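Long-range contacts in Serine/threonine-protein acetyltransferase HopZ1a (Pseudomonas syringae pv. syringae, PDB 5KLP), which transfers acetyl groups from acetyl-CoA to serine, threonine and lysine residues of host proteins such as tubulin, with inositol hexakisphosphate as cofactor: residues D29-V34 with I333-A338; A48-A52 with D326-L330; H124-D128 with I139-P144; I178-A182 with V255-Y261. The protein carries 10 engineered substitutions. One frame throughout, in Å; residues are numbered along the deposited sequence.

Contact 1. Residues D29-V34 with I333-A338. With IHP (inositol hexakisphosphate), chain D.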
loop_
_atom_site.group_PDB
_atom_site.type_symbol
_atom_site.label_atom_id
_atom_site.label_comp_id
_atom_site.label_asym_id
_atom_site.label_seq_id
_atom_site.Cartn_x
_atom_site.Cartn_y
_atom_site.Cartn_z
ATOM N N ASP A 29 -5.861 -11.301 20.841
ATOM C CA ASP A 29 -4.413 -11.446 20.848
ATOM C C ASP A 29 -3.720 -10.136 21.232
ATOM O O ASP A 29 -2.686 -10.151 21.897
ATOM C CB ASP A 29 -3.912 -11.935 19.488
ATOM C CG ASP A 29 -4.246 -13.395 19.236
ATOM O OD1 ASP A 29 -4.506 -14.123 20.216
ATOM O OD2 ASP A 29 -4.232 -13.819 18.060
ATOM N N LEU A 30 -4.280 -9.006 20.810
ATOM C CA LEU A 30 -3.618 -7.732 21.035
ATOM C C LEU A 30 -3.895 -7.192 22.438
ATOM O O LEU A 30 -3.015 -6.597 23.063
ATOM C CB LEU A 30 -4.044 -6.698 19.983
ATOM C CG LEU A 30 -3.459 -5.299 20.222
ATOM C CD1 LEU A 30 -1.931 -5.345 20.276
ATOM C CD2 LEU A 30 -3.932 -4.284 19.184
ATOM N N LYS A 31 -5.105 -7.438 22.937
ATOM C CA LYS A 31 -5.576 -6.839 24.179
ATOM C C LYS A 31 -4.613 -6.893 25.383
ATOM O O LYS A 31 -4.381 -5.861 26.012
ATOM C CB LYS A 31 -6.911 -7.480 24.561
ATOM C CG LYS A 31 -7.691 -6.706 25.593
ATOM C CD LYS A 31 -9.170 -6.983 25.447
ATOM C CE LYS A 31 -9.615 -6.747 24.020
ATOM N NZ LYS A 31 -11.041 -7.141 23.839
ATOM N N PRO A 32 -4.047 -8.073 25.709
ATOM C CA PRO A 32 -3.141 -8.083 26.869
ATOM C C PRO A 32 -1.905 -7.208 26.666
ATOM O O PRO A 32 -1.412 -6.627 27.630
ATOM C CB PRO A 32 -2.755 -9.565 27.016
ATOM C CG PRO A 32 -2.996 -10.152 25.692
ATOM C CD PRO A 32 -4.165 -9.414 25.110
ATOM N N TYR A 33 -1.404 -7.122 25.437
ATOM C CA TYR A 33 -0.248 -6.269 25.182
ATOM C C TYR A 33 -0.597 -4.816 25.439
ATOM O O TYR A 33 0.191 -4.075 26.035
ATOM C CB TYR A 33 0.252 -6.416 23.749
ATOM C CG TYR A 33 0.837 -7.763 23.398
ATOM C CD1 TYR A 33 2.148 -8.089 23.752
ATOM C CD2 TYR A 33 0.097 -8.700 22.686
ATOM C CE1 TYR A 33 2.696 -9.311 23.414
ATOM C CE2 TYR A 33 0.639 -9.928 22.344
ATOM C CZ TYR A 33 1.935 -10.226 22.712
ATOM O OH TYR A 33 2.470 -11.447 22.375
ATOM N N VAL A 34 -1.789 -4.417 25.003
ATOM C CA VAL A 34 -2.245 -3.050 25.200
ATOM C C VAL A 34 -2.411 -2.779 26.697
ATOM O O VAL A 34 -2.089 -1.695 27.184
ATOM C CB VAL A 34 -3.569 -2.781 24.455
ATOM C CG1 VAL A 34 -4.153 -1.438 24.853
ATOM C CG2 VAL A 34 -3.355 -2.840 22.950
ATOM N N ILE A 333 0.525 -3.551 15.632
ATOM C CA ILE A 333 0.692 -3.008 16.984
ATOM C C ILE A 333 1.178 -4.107 17.917
ATOM O O ILE A 333 2.123 -3.909 18.701
ATOM C CB ILE A 333 -0.621 -2.398 17.483
ATOM C CG1 ILE A 333 -1.012 -1.229 16.573
ATOM C CG2 ILE A 333 -0.502 -1.948 18.939
ATOM C CD1 ILE A 333 -2.345 -0.623 16.895
ATOM N N LYS A 334 0.572 -5.283 17.782
ATOM C CA LYS A 334 1.021 -6.460 18.520
ATOM C C LYS A 334 2.509 -6.747 18.262
ATOM O O LYS A 334 3.273 -6.986 19.191
ATOM C CB LYS A 334 0.177 -7.679 18.137
ATOM C CG LYS A 334 0.498 -8.951 18.918
ATOM C CD LYS A 334 -0.118 -10.167 18.230
ATOM C CE LYS A 334 0.339 -11.472 18.868
ATOM N NZ LYS A 334 -0.475 -12.638 18.409
ATOM N N ARG A 335 2.930 -6.703 17.008
ATOM C CA ARG A 335 4.337 -6.936 16.713
ATOM C C ARG A 335 5.231 -5.896 17.398
ATOM O O ARG A 335 6.299 -6.228 17.909
ATOM C CB ARG A 335 4.561 -6.954 15.211
ATOM C CG ARG A 335 4.093 -8.257 14.580
ATOM C CD ARG A 335 4.105 -8.181 13.047
ATOM N NE ARG A 335 3.587 -9.418 12.483
ATOM C CZ ARG A 335 3.419 -9.632 11.182
ATOM N NH1 ARG A 335 3.753 -8.695 10.305
ATOM N NH2 ARG A 335 2.928 -10.791 10.767
ATOM N N VAL A 336 4.792 -4.640 17.412
ATOM C CA VAL A 336 5.569 -3.600 18.085
ATOM C C VAL A 336 5.627 -3.845 19.594
ATOM O O VAL A 336 6.712 -3.845 20.190
ATOM C CB VAL A 336 4.995 -2.212 17.818
ATOM C CG1 VAL A 336 5.721 -1.181 18.673
ATOM C CG2 VAL A 336 5.146 -1.872 16.347
ATOM N N LEU A 337 4.471 -4.100 20.204
ATOM C CA LEU A 337 4.409 -4.257 21.656
ATOM C C LEU A 337 5.121 -5.529 22.096
ATOM O O LEU A 337 5.674 -5.595 23.204
ATOM C CB LEU A 337 2.959 -4.248 22.150
ATOM C CG LEU A 337 2.273 -2.885 22.037
ATOM C CD1 LEU A 337 0.830 -2.954 22.532
ATOM C CD2 LEU A 337 3.067 -1.814 22.800
ATOM N N ALA A 338 5.113 -6.536 21.229
ATOM C CA ALA A 338 5.778 -7.803 21.536
ATOM C C ALA A 338 7.283 -7.578 21.724
ATOM O O ALA A 338 7.913 -8.175 22.606
ATOM C CB ALA A 338 5.517 -8.821 20.449
HETATM C C1 IHP D . 1.637 -13.080 8.920
HETATM C C2 IHP D . 0.841 -11.977 8.087
HETATM C C3 IHP D . -0.729 -11.983 7.945
HETATM C C4 IHP D . -1.435 -13.253 8.615
HETATM C C5 IHP D . -0.595 -14.490 8.869
HETATM C C6 IHP D . 0.598 -13.998 9.678
HETATM O O11 IHP D . 2.505 -13.736 8.193
HETATM P P1 IHP D . 4.181 -13.912 8.354
HETATM O O21 IHP D . 4.841 -13.878 6.977
HETATM O O31 IHP D . 4.500 -15.261 9.008
HETATM O O41 IHP D . 4.853 -12.843 9.199
HETATM O O12 IHP D . 1.429 -11.688 6.876
HETATM P P2 IHP D . 2.028 -10.128 6.668
HETATM O O22 IHP D . 3.109 -9.841 7.731
HETATM O O32 IHP D . 2.622 -9.856 5.281
HETATM O O42 IHP D . 0.889 -9.121 6.958
HETATM O O13 IHP D . -0.967 -11.930 6.694
HETATM P P3 IHP D . -1.744 -10.859 5.651
HETATM O O23 IHP D . -1.224 -9.424 5.558
HETATM O O33 IHP D . -1.324 -11.625 4.399
HETATM O O43 IHP D . -3.262 -10.831 5.802
HETATM O O14 IHP D . -2.557 -13.598 7.967
HETATM P P4 IHP D . -4.036 -13.147 8.456
HETATM O O24 IHP D . -4.343 -11.701 8.060
HETATM O O34 IHP D . -5.136 -14.076 7.903
HETATM O O44 IHP D . -4.144 -13.222 9.990
HETATM O O15 IHP D . -0.327 -15.264 7.805
HETATM P P5 IHP D . -0.958 -16.835 7.603
HETATM O O25 IHP D . -2.088 -17.099 8.605
HETATM O O35 IHP D . -1.548 -17.014 6.177
HETATM O O45 IHP D . 0.102 -17.922 7.812
HETATM O O16 IHP D . 1.217 -15.020 10.266
HETATM P P6 IHP D . 1.922 -14.963 11.741
HETATM O O26 IHP D . 1.107 -14.080 12.684
HETATM O O36 IHP D . 2.041 -16.369 12.359
HETATM O O46 IHP D . 3.342 -14.395 11.644
#
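Leu30 lays its CD1 methyl on the backbone of helix 324-340 at Lys334, 3.5 Å from Lys334 N, and there the two helices come closest, with CA atoms 5.4 Å apart. With CG anti to the backbone N (chi1 176°), the leucine carries this branch across to the partner helix, where it also meets Ile333 CG2 at 3.9 Å. One turn on, Leu337 CD1 fits against Tyr33 CB (3.7 Å) and reaches the flank of Val34. The Tyr33 ring belongs to the same close packing: it crosses the aliphatic part of Lys334 at a slant, CE2 3.6 Å from CG, while CE1 reaches Ala338. The segments belong to helix 21-36, near the N-terminus, and helix 324-340, which closes the chain; their axes pass 9.5 Å apart and run in broadly the same direction, at 41°. Helix 40-53 adds Leu49 to the buried side, against Val34. The fit slackens at the outer end of Lys334, whose extended chain brings NZ toward Asp29 OD2, a long salt bridge of 4.0 Å between partly exposed residues. Arg335 leaves helix 324-340 away from this interface and gives NH1 and, less straight, NH2 to phosphate oxygen O22 of inositol hexakisphosphate; NH1 also pairs with Glu76.

Contact 2. Residues A48-A52 with D326-L330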
loop_
_atom_site.group_PDB
_atom_site.type_symbol
_atom_site.label_atom_id
_atom_site.label_comp_id
_atom_site.label_asym_id
_atom_site.label_seq_id
_atom_site.Cartn_x
_atom_site.Cartn_y
_atom_site.Cartn_z
ATOM N N ALA A 48 -7.169 1.484 18.064
ATOM C CA ALA A 48 -7.238 0.460 17.020
ATOM C C ALA A 48 -8.162 -0.677 17.438
ATOM O O ALA A 48 -8.884 -1.234 16.613
ATOM C CB ALA A 48 -5.862 -0.075 16.705
ATOM N N LEU A 49 -8.120 -1.019 18.726
ATOM C CA LEU A 49 -8.991 -2.051 19.277
ATOM C C LEU A 49 -10.443 -1.614 19.184
ATOM O O LEU A 49 -11.296 -2.373 18.729
ATOM C CB LEU A 49 -8.617 -2.364 20.731
ATOM C CG LEU A 49 -7.360 -3.218 20.932
ATOM C CD1 LEU A 49 -6.959 -3.238 22.399
ATOM C CD2 LEU A 49 -7.605 -4.632 20.439
ATOM N N ASP A 50 -10.704 -0.377 19.599
ATOM C CA ASP A 50 -12.033 0.200 19.522
ATOM C C ASP A 50 -12.549 0.190 18.088
ATOM O O ASP A 50 -13.704 -0.147 17.841
ATOM C CB ASP A 50 -12.039 1.637 20.058
ATOM C CG ASP A 50 -11.754 1.712 21.549
ATOM O OD1 ASP A 50 -11.856 0.673 22.235
ATOM O OD2 ASP A 50 -11.438 2.816 22.034
ATOM N N ARG A 51 -11.686 0.552 17.143
ATOM C CA ARG A 51 -12.076 0.574 15.731
ATOM C C ARG A 51 -12.448 -0.806 15.216
ATOM O O ARG A 51 -13.451 -0.971 14.522
ATOM C CB ARG A 51 -10.954 1.157 14.871
ATOM C CG ARG A 51 -11.254 1.185 13.370
ATOM C CD ARG A 51 -10.147 1.924 12.645
ATOM N NE ARG A 51 -10.341 2.030 11.198
ATOM C CZ ARG A 51 -11.062 2.975 10.601
ATOM N NH1 ARG A 51 -11.689 3.898 11.320
ATOM N NH2 ARG A 51 -11.163 2.991 9.281
ATOM N N ALA A 52 -11.631 -1.800 15.542
ATOM C CA ALA A 52 -11.912 -3.158 15.095
ATOM C C ALA A 52 -13.170 -3.683 15.789
ATOM O O ALA A 52 -13.832 -4.573 15.271
ATOM C CB ALA A 52 -10.729 -4.081 15.358
ATOM N N ASP A 326 -8.172 -3.481 9.253
ATOM C CA ASP A 326 -8.193 -3.115 10.673
ATOM C C ASP A 326 -7.577 -4.243 11.495
ATOM O O ASP A 326 -6.944 -4.009 12.530
ATOM C CB ASP A 326 -9.630 -2.803 11.094
ATOM C CG ASP A 326 -10.241 -1.676 10.246
ATOM O OD1 ASP A 326 -9.617 -0.586 10.111
ATOM O OD2 ASP A 326 -11.307 -1.906 9.647
ATOM N N GLY A 327 -7.725 -5.469 10.999
ATOM C CA GLY A 327 -7.056 -6.617 11.582
ATOM C C GLY A 327 -5.546 -6.537 11.393
ATOM O O GLY A 327 -4.779 -6.871 12.296
ATOM N N PHE A 328 -5.119 -6.100 10.211
ATOM C CA PHE A 328 -3.697 -5.920 9.952
ATOM C C PHE A 328 -3.093 -4.897 10.936
ATOM O O PHE A 328 -1.986 -5.084 11.430
ATOM C CB PHE A 328 -3.457 -5.490 8.494
ATOM C CG PHE A 328 -2.015 -5.172 8.190
ATOM C CD1 PHE A 328 -1.062 -6.181 8.140
ATOM C CD2 PHE A 328 -1.605 -3.861 8.010
ATOM C CE1 PHE A 328 0.276 -5.889 7.888
ATOM C CE2 PHE A 328 -0.277 -3.560 7.767
ATOM C CZ PHE A 328 0.668 -4.577 7.704
ATOM N N ARG A 329 -3.831 -3.828 11.230
ATOM C CA ARG A 329 -3.334 -2.819 12.167
ATOM C C ARG A 329 -3.113 -3.423 13.556
ATOM O O ARG A 329 -2.106 -3.139 14.187
ATOM C CB ARG A 329 -4.279 -1.619 12.253
ATOM C CG ARG A 329 -3.791 -0.503 13.201
ATOM C CD ARG A 329 -4.590 0.788 12.953
ATOM N NE ARG A 329 -5.927 0.419 12.534
ATOM C CZ ARG A 329 -6.560 0.873 11.461
ATOM N NH1 ARG A 329 -6.024 1.785 10.659
ATOM N NH2 ARG A 329 -7.760 0.407 11.212
ATOM N N LEU A 330 -4.055 -4.243 14.018
ATOM C CA LEU A 330 -3.928 -4.936 15.295
ATOM C C LEU A 330 -2.678 -5.825 15.301
ATOM O O LEU A 330 -1.951 -5.901 16.291
ATOM C CB LEU A 330 -5.181 -5.775 15.566
ATOM C CG LEU A 330 -6.501 -4.986 15.593
ATOM C CD1 LEU A 330 -7.674 -5.901 15.905
ATOM C CD2 LEU A 330 -6.448 -3.842 16.602
HETATM O O HOH W 1 -7.702 -1.343 13.892
#
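A salt-bridge network of Arg51, Asp326 and Arg329 ties helix 40-53 to the C-terminal helix 324-340, which run nearly antiparallel here (151°, axes 9.5 Å apart). Arg51, extended from CG to NE, crosses Asp326 at about a right angle and gives its NE-H to OD1 at 2.9 Å. The guanidinium of Arg329 stands almost perpendicular to that of Arg51, their planes 86° apart, and the two come close beside the carboxylate, although the placing of Asp326 OD1 and Arg329 NH2 is doubtful. Asp188 pairs with both arginines as well, and Asp65 with Arg329, so the closely set positive groups are probably balanced by several acids. Beside this polar cluster the packing is apolar: Leu330 spreads its methyls along the partner helix, CD1 3.6 Å from Ala52 CB and CD2 3.8 Å from Ala48 CB. Between the backbones sits a water that accepts from Arg329 NE at 2.8 Å and donates to Ala48 O and Asp326 O.

Contact 3. Residues H124-D128 with I139-P144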
loop_
_atom_site.group_PDB
_atom_site.type_symbol
_atom_site.label_atom_id
_atom_site.label_comp_id
_atom_site.label_asym_id
_atom_site.label_seq_id
_atom_site.Cartn_x
_atom_site.Cartn_y
_atom_site.Cartn_z
ATOM N N HIS A 124 -1.382 8.299 1.928
ATOM C CA HIS A 124 -0.094 7.649 1.721
ATOM C C HIS A 124 -0.040 6.643 0.579
ATOM O O HIS A 124 -1.030 5.991 0.252
ATOM C CB HIS A 124 0.321 6.953 3.013
ATOM C CG HIS A 124 0.638 7.900 4.126
ATOM N ND1 HIS A 124 -0.321 8.677 4.738
ATOM C CD2 HIS A 124 1.815 8.218 4.715
ATOM C CE1 HIS A 124 0.248 9.421 5.672
ATOM N NE2 HIS A 124 1.545 9.165 5.674
ATOM N N VAL A 125 1.139 6.512 -0.011
ATOM C CA VAL A 125 1.400 5.442 -0.961
ATOM C C VAL A 125 2.711 4.783 -0.583
ATOM O O VAL A 125 3.423 5.264 0.300
ATOM C CB VAL A 125 1.473 5.954 -2.409
ATOM C CG1 VAL A 125 0.131 6.578 -2.810
ATOM C CG2 VAL A 125 2.622 6.953 -2.551
HETATM N N MSE A 126 3.009 3.672 -1.244
HETATM C CA MSE A 126 4.244 2.933 -1.035
HETATM C C MSE A 126 5.048 2.959 -2.315
HETATM O O MSE A 126 4.506 2.672 -3.390
HETATM C CB MSE A 126 3.946 1.491 -0.621
HETATM C CG MSE A 126 5.147 0.719 -0.087
HETATM SE SE MSE A 126 6.253 -0.080 -1.476
HETATM C CE MSE A 126 4.907 -1.285 -2.270
ATOM N N ALA A 127 6.335 3.293 -2.216
ATOM C CA ALA A 127 7.199 3.194 -3.390
ATOM C C ALA A 127 8.242 2.112 -3.190
ATOM O O ALA A 127 8.930 2.077 -2.166
ATOM C CB ALA A 127 7.872 4.530 -3.700
ATOM N N ASP A 128 8.331 1.229 -4.180
ATOM C CA ASP A 128 9.318 0.160 -4.229
ATOM C C ASP A 128 10.409 0.548 -5.237
ATOM O O ASP A 128 10.116 0.793 -6.403
ATOM C CB ASP A 128 8.639 -1.157 -4.621
ATOM C CG ASP A 128 9.595 -2.342 -4.605
ATOM O OD1 ASP A 128 10.333 -2.542 -5.589
ATOM O OD2 ASP A 128 9.604 -3.083 -3.606
ATOM N N ILE A 139 11.246 2.946 -10.293
ATOM C CA ILE A 139 10.371 3.218 -9.159
ATOM C C ILE A 139 8.958 2.749 -9.461
ATOM O O ILE A 139 8.371 3.114 -10.469
ATOM C CB ILE A 139 10.345 4.725 -8.789
ATOM C CG1 ILE A 139 11.751 5.224 -8.431
ATOM C CG2 ILE A 139 9.392 4.983 -7.620
ATOM C CD1 ILE A 139 11.865 6.732 -8.295
ATOM N N ILE A 140 8.437 1.913 -8.581
ATOM C CA ILE A 140 7.060 1.449 -8.652
ATOM C C ILE A 140 6.291 2.053 -7.492
ATOM O O ILE A 140 6.571 1.744 -6.348
ATOM C CB ILE A 140 6.978 -0.066 -8.553
ATOM C CG1 ILE A 140 7.745 -0.720 -9.702
ATOM C CG2 ILE A 140 5.515 -0.535 -8.516
ATOM C CD1 ILE A 140 7.950 -2.191 -9.480
ATOM N N ILE A 141 5.334 2.914 -7.780
ATOM C CA ILE A 141 4.500 3.473 -6.726
ATOM C C ILE A 141 3.182 2.734 -6.687
ATOM O O ILE A 141 2.451 2.708 -7.680
ATOM C CB ILE A 141 4.250 4.963 -6.943
ATOM C CG1 ILE A 141 5.569 5.737 -6.894
ATOM C CG2 ILE A 141 3.255 5.507 -5.898
ATOM C CD1 ILE A 141 5.453 7.142 -7.429
ATOM N N THR A 142 2.880 2.104 -5.560
ATOM C CA THR A 142 1.598 1.402 -5.430
ATOM C C THR A 142 0.613 2.324 -4.734
ATOM O O THR A 142 0.824 2.745 -3.586
ATOM C CB THR A 142 1.713 0.087 -4.628
ATOM O OG1 THR A 142 2.184 0.388 -3.306
ATOM C CG2 THR A 142 2.681 -0.879 -5.287
ATOM N N GLU A 143 -0.448 2.642 -5.462
ATOM C CA GLU A 143 -1.551 3.472 -4.996
ATOM C C GLU A 143 -2.675 2.548 -4.537
ATOM O O GLU A 143 -3.324 1.916 -5.364
ATOM C CB GLU A 143 -2.035 4.388 -6.135
ATOM C CG GLU A 143 -3.363 5.097 -5.873
ATOM C CD GLU A 143 -3.312 5.984 -4.635
ATOM O OE1 GLU A 143 -3.820 5.555 -3.567
ATOM O OE2 GLU A 143 -2.762 7.113 -4.746
ATOM N N PRO A 144 -2.892 2.436 -3.220
ATOM C CA PRO A 144 -3.927 1.531 -2.703
ATOM C C PRO A 144 -5.349 1.994 -2.992
ATOM O O PRO A 144 -6.279 1.186 -2.929
ATOM C CB PRO A 144 -3.666 1.529 -1.188
ATOM C CG PRO A 144 -2.277 2.009 -1.038
ATOM C CD PRO A 144 -2.091 3.019 -2.132
HETATM O O HOH W 2 -3.591 6.512 -1.295
#
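Thr142 and Met126, the latter present as selenomethionine, face each other on one side of an antiparallel ladder, and their side chains cross at a slant. Thr142 OG1 lies between the backbone N and carbonyl carbon (chi1 60°), from where it donates to Met126 O at 3.3 Å, tilted 30° from the carbonyl plane. Thr142 N reaches the same oxygen almost head-on at 2.8 Å, so two donors grip it. The methionine chain bends at chi2 and chi3 and folds CE back over the threonine, 3.4 Å from OG1. Asp128 and Ile140 form the next hydrogen-bonded pair on this face, with two backbone bonds. On the reverse face Ala127 pairs with Ile141 without hydrogen bonds, its small CB meeting CG1, while Ile141 CG2 crosses toward Val125 CG2 at 3.7 Å. Val125 CG1 rests against the carboxylate of the active-site residue Glu143, 3.5 Å from OE2; that oxygen is also hydrogen-bonded to His158 and Gln154. The Asp128 carboxylate is held by Arg107, Arg130 and His211. The strands form the hairpin 125-130 and 138-143 in the middle of the six-stranded mixed sheet, flanked by strand 105-110 beside the first and strand 175-179 beside the second; helices 189-202 and 204-215 cover the face that bears Thr142 and Ile140.

Contact 4. Residues I178-A182 with V255-Y261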
loop_
_atom_site.group_PDB
_atom_site.type_symbol
_atom_site.label_atom_id
_atom_site.label_comp_id
_atom_site.label_asym_id
_atom_site.label_seq_id
_atom_site.Cartn_x
_atom_site.Cartn_y
_atom_site.Cartn_z
ATOM N N ILE A 178 0.967 2.146 -9.886
ATOM C CA ILE A 178 0.049 1.028 -9.964
ATOM C C ILE A 178 -1.135 1.262 -9.034
ATOM O O ILE A 178 -0.997 1.375 -7.813
ATOM C CB ILE A 178 0.750 -0.285 -9.631
ATOM C CG1 ILE A 178 1.849 -0.537 -10.672
ATOM C CG2 ILE A 178 -0.255 -1.445 -9.610
ATOM C CD1 ILE A 178 2.729 -1.711 -10.355
ATOM N N GLU A 179 -2.307 1.369 -9.642
ATOM C CA GLU A 179 -3.523 1.680 -8.907
ATOM C C GLU A 179 -4.236 0.387 -8.525
ATOM O O GLU A 179 -4.693 -0.327 -9.399
ATOM C CB GLU A 179 -4.430 2.570 -9.758
ATOM C CG GLU A 179 -5.827 2.789 -9.194
ATOM C CD GLU A 179 -6.709 3.602 -10.128
ATOM O OE1 GLU A 179 -6.474 4.825 -10.228
ATOM O OE2 GLU A 179 -7.622 3.015 -10.777
ATOM N N THR A 180 -4.359 0.079 -7.235
ATOM C CA THR A 180 -4.987 -1.200 -6.892
ATOM C C THR A 180 -6.492 -1.086 -6.597
ATOM O O THR A 180 -7.234 -2.027 -6.860
ATOM C CB THR A 180 -4.303 -1.872 -5.670
ATOM O OG1 THR A 180 -4.644 -1.167 -4.471
ATOM C CG2 THR A 180 -2.782 -1.882 -5.820
ATOM N N GLN A 181 -6.941 0.072 -6.108
ATOM C CA GLN A 181 -8.339 0.270 -5.653
ATOM C C GLN A 181 -8.742 -0.679 -4.533
ATOM O O GLN A 181 -9.932 -0.985 -4.363
ATOM C CB GLN A 181 -9.344 0.112 -6.823
ATOM C CG GLN A 181 -9.014 0.982 -8.051
ATOM C CD GLN A 181 -10.066 0.887 -9.155
ATOM O OE1 GLN A 181 -11.166 0.352 -8.949
ATOM N NE2 GLN A 181 -9.732 1.413 -10.336
ATOM N N ALA A 182 -7.769 -1.158 -3.759
ATOM C CA ALA A 182 -8.109 -2.054 -2.664
ATOM C C ALA A 182 -8.771 -1.276 -1.511
ATOM O O ALA A 182 -9.671 -1.788 -0.854
ATOM C CB ALA A 182 -6.862 -2.809 -2.175
ATOM N N VAL A 255 -0.959 -6.672 -12.766
ATOM C CA VAL A 255 0.497 -6.757 -12.676
ATOM C C VAL A 255 1.054 -7.162 -11.306
ATOM O O VAL A 255 2.250 -7.403 -11.178
ATOM C CB VAL A 255 1.152 -5.414 -13.070
ATOM C CG1 VAL A 255 0.832 -5.067 -14.517
ATOM C CG2 VAL A 255 0.695 -4.303 -12.146
ATOM N N LEU A 256 0.200 -7.214 -10.290
ATOM C CA LEU A 256 0.625 -7.559 -8.933
ATOM C C LEU A 256 -0.021 -8.874 -8.502
ATOM O O LEU A 256 -1.072 -9.237 -9.016
ATOM C CB LEU A 256 0.247 -6.446 -7.954
ATOM C CG LEU A 256 0.844 -5.060 -8.196
ATOM C CD1 LEU A 256 0.310 -4.066 -7.154
ATOM C CD2 LEU A 256 2.363 -5.123 -8.156
ATOM N N PRO A 257 0.604 -9.586 -7.549
ATOM C CA PRO A 257 0.031 -10.829 -7.021
ATOM C C PRO A 257 -1.205 -10.589 -6.159
ATOM O O PRO A 257 -1.434 -9.469 -5.701
ATOM C CB PRO A 257 1.158 -11.404 -6.157
ATOM C CG PRO A 257 2.359 -10.586 -6.432
ATOM C CD PRO A 257 1.910 -9.276 -6.947
ATOM N N VAL A 258 -1.976 -11.645 -5.924
ATOM C CA VAL A 258 -3.231 -11.553 -5.176
ATOM C C VAL A 258 -3.013 -11.011 -3.754
ATOM O O VAL A 258 -3.928 -10.455 -3.141
ATOM C CB VAL A 258 -3.938 -12.932 -5.124
ATOM C CG1 VAL A 258 -3.111 -13.945 -4.322
ATOM C CG2 VAL A 258 -5.360 -12.797 -4.578
ATOM N N ASP A 259 -1.783 -11.144 -3.259
ATOM C CA ASP A 259 -1.368 -10.585 -1.963
ATOM C C ASP A 259 -1.911 -9.188 -1.751
ATOM O O ASP A 259 -2.318 -8.822 -0.648
ATOM C CB ASP A 259 0.161 -10.500 -1.892
ATOM C CG ASP A 259 0.832 -11.849 -2.024
ATOM O OD1 ASP A 259 0.542 -12.573 -3.015
ATOM O OD2 ASP A 259 1.698 -12.146 -1.179
ATOM N N PHE A 260 -1.912 -8.401 -2.825
ATOM C CA PHE A 260 -2.232 -6.977 -2.714
ATOM C C PHE A 260 -3.728 -6.716 -2.608
ATOM O O PHE A 260 -4.156 -5.570 -2.473
ATOM C CB PHE A 260 -1.600 -6.224 -3.901
ATOM C CG PHE A 260 -0.102 -6.122 -3.785
ATOM C CD1 PHE A 260 0.708 -7.191 -4.155
ATOM C CD2 PHE A 260 0.492 -4.981 -3.221
ATOM C CE1 PHE A 260 2.093 -7.113 -4.009
ATOM C CE2 PHE A 260 1.867 -4.893 -3.075
ATOM C CZ PHE A 260 2.674 -5.964 -3.470
ATOM N N TYR A 261 -4.531 -7.778 -2.619
ATOM C CA TYR A 261 -5.976 -7.608 -2.521
ATOM C C TYR A 261 -6.573 -8.265 -1.286
ATOM O O TYR A 261 -7.778 -8.200 -1.070
ATOM C CB TYR A 261 -6.660 -8.122 -3.807
ATOM C CG TYR A 261 -6.492 -7.119 -4.924
ATOM C CD1 TYR A 261 -7.346 -6.026 -5.025
ATOM C CD2 TYR A 261 -5.422 -7.206 -5.816
ATOM C CE1 TYR A 261 -7.174 -5.070 -6.008
ATOM C CE2 TYR A 261 -5.243 -6.255 -6.812
ATOM C CZ TYR A 261 -6.127 -5.194 -6.906
ATOM O OH TYR A 261 -5.957 -4.234 -7.869
#
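The chain leaves strand 175-179 at Thr180, passes through Gln181 with positive phi (59°), and approaches the 3-10 turn 258-261, so that the CA atoms of Ala182 and Tyr261 stand 6.0 Å apart. Tyr261 makes the polar link: its hydroxyl donates to Thr180 O at 2.7 Å, in the carbonyl plane and on a lone pair, with the acceptor near the plane of the ring. The phenol also lies against the threonine, OH 3.6 Å from CB, and Ala182 CB approaches the ring obliquely, nearest CD1. Thr180 OG1 turns the other way: placed between the backbone N and carbonyl carbon (chi1 73°), it accepts from Ala182 N at 3.2 Å, and Tyr196 is a further partner. The remaining contact is apolar. Ile178 packs across Val255 and Leu256, with CG2 3.6 Å from Leu256 CD1 and CD1 3.8 Å from Val255 CG2. The same Leu256 methyl sits 3.9 Å above the Phe260 ring, toward its rim, and touches Thr180 CG2, which joins the strand to the turn. Phe260 in turn meets Tyr196 edge-to-face, on helix 189-202. Beyond the end of strand 175-179, the Thr180 side chain and Ala182 N thus form an ST turn, set against the loop that leads from helix 252-255 to helix 267-274.

Overall arrangement
Contacts 1 and 2 share helix 324-340 and form one three-helix cluster with helices 21-36 and 40-53: their centres are 11 Å apart, and Leu30 CD2 touches Leu330 CD2 at 3.6 Å. Contacts 3 and 4, with centres also 11 Å apart, meet through neighbouring strands of the central sheet, joined by probable hydrogen bonds Ile141 O to Ile178 N and Glu143 N to Ile178 O, each 2.7 Å. The two pairs do not touch; nearest atoms of contacts 2 and 4 are about 9 Å apart. Inositol hexakisphosphate is bound by Arg335 of contact 1, touches Phe328 of contact 2, and lies about 10 Å from the Phe260 side chain of contact 4. Active-site Glu143 belongs to contact 3, the Glu179 side chain of contact 4 about 5 Å away.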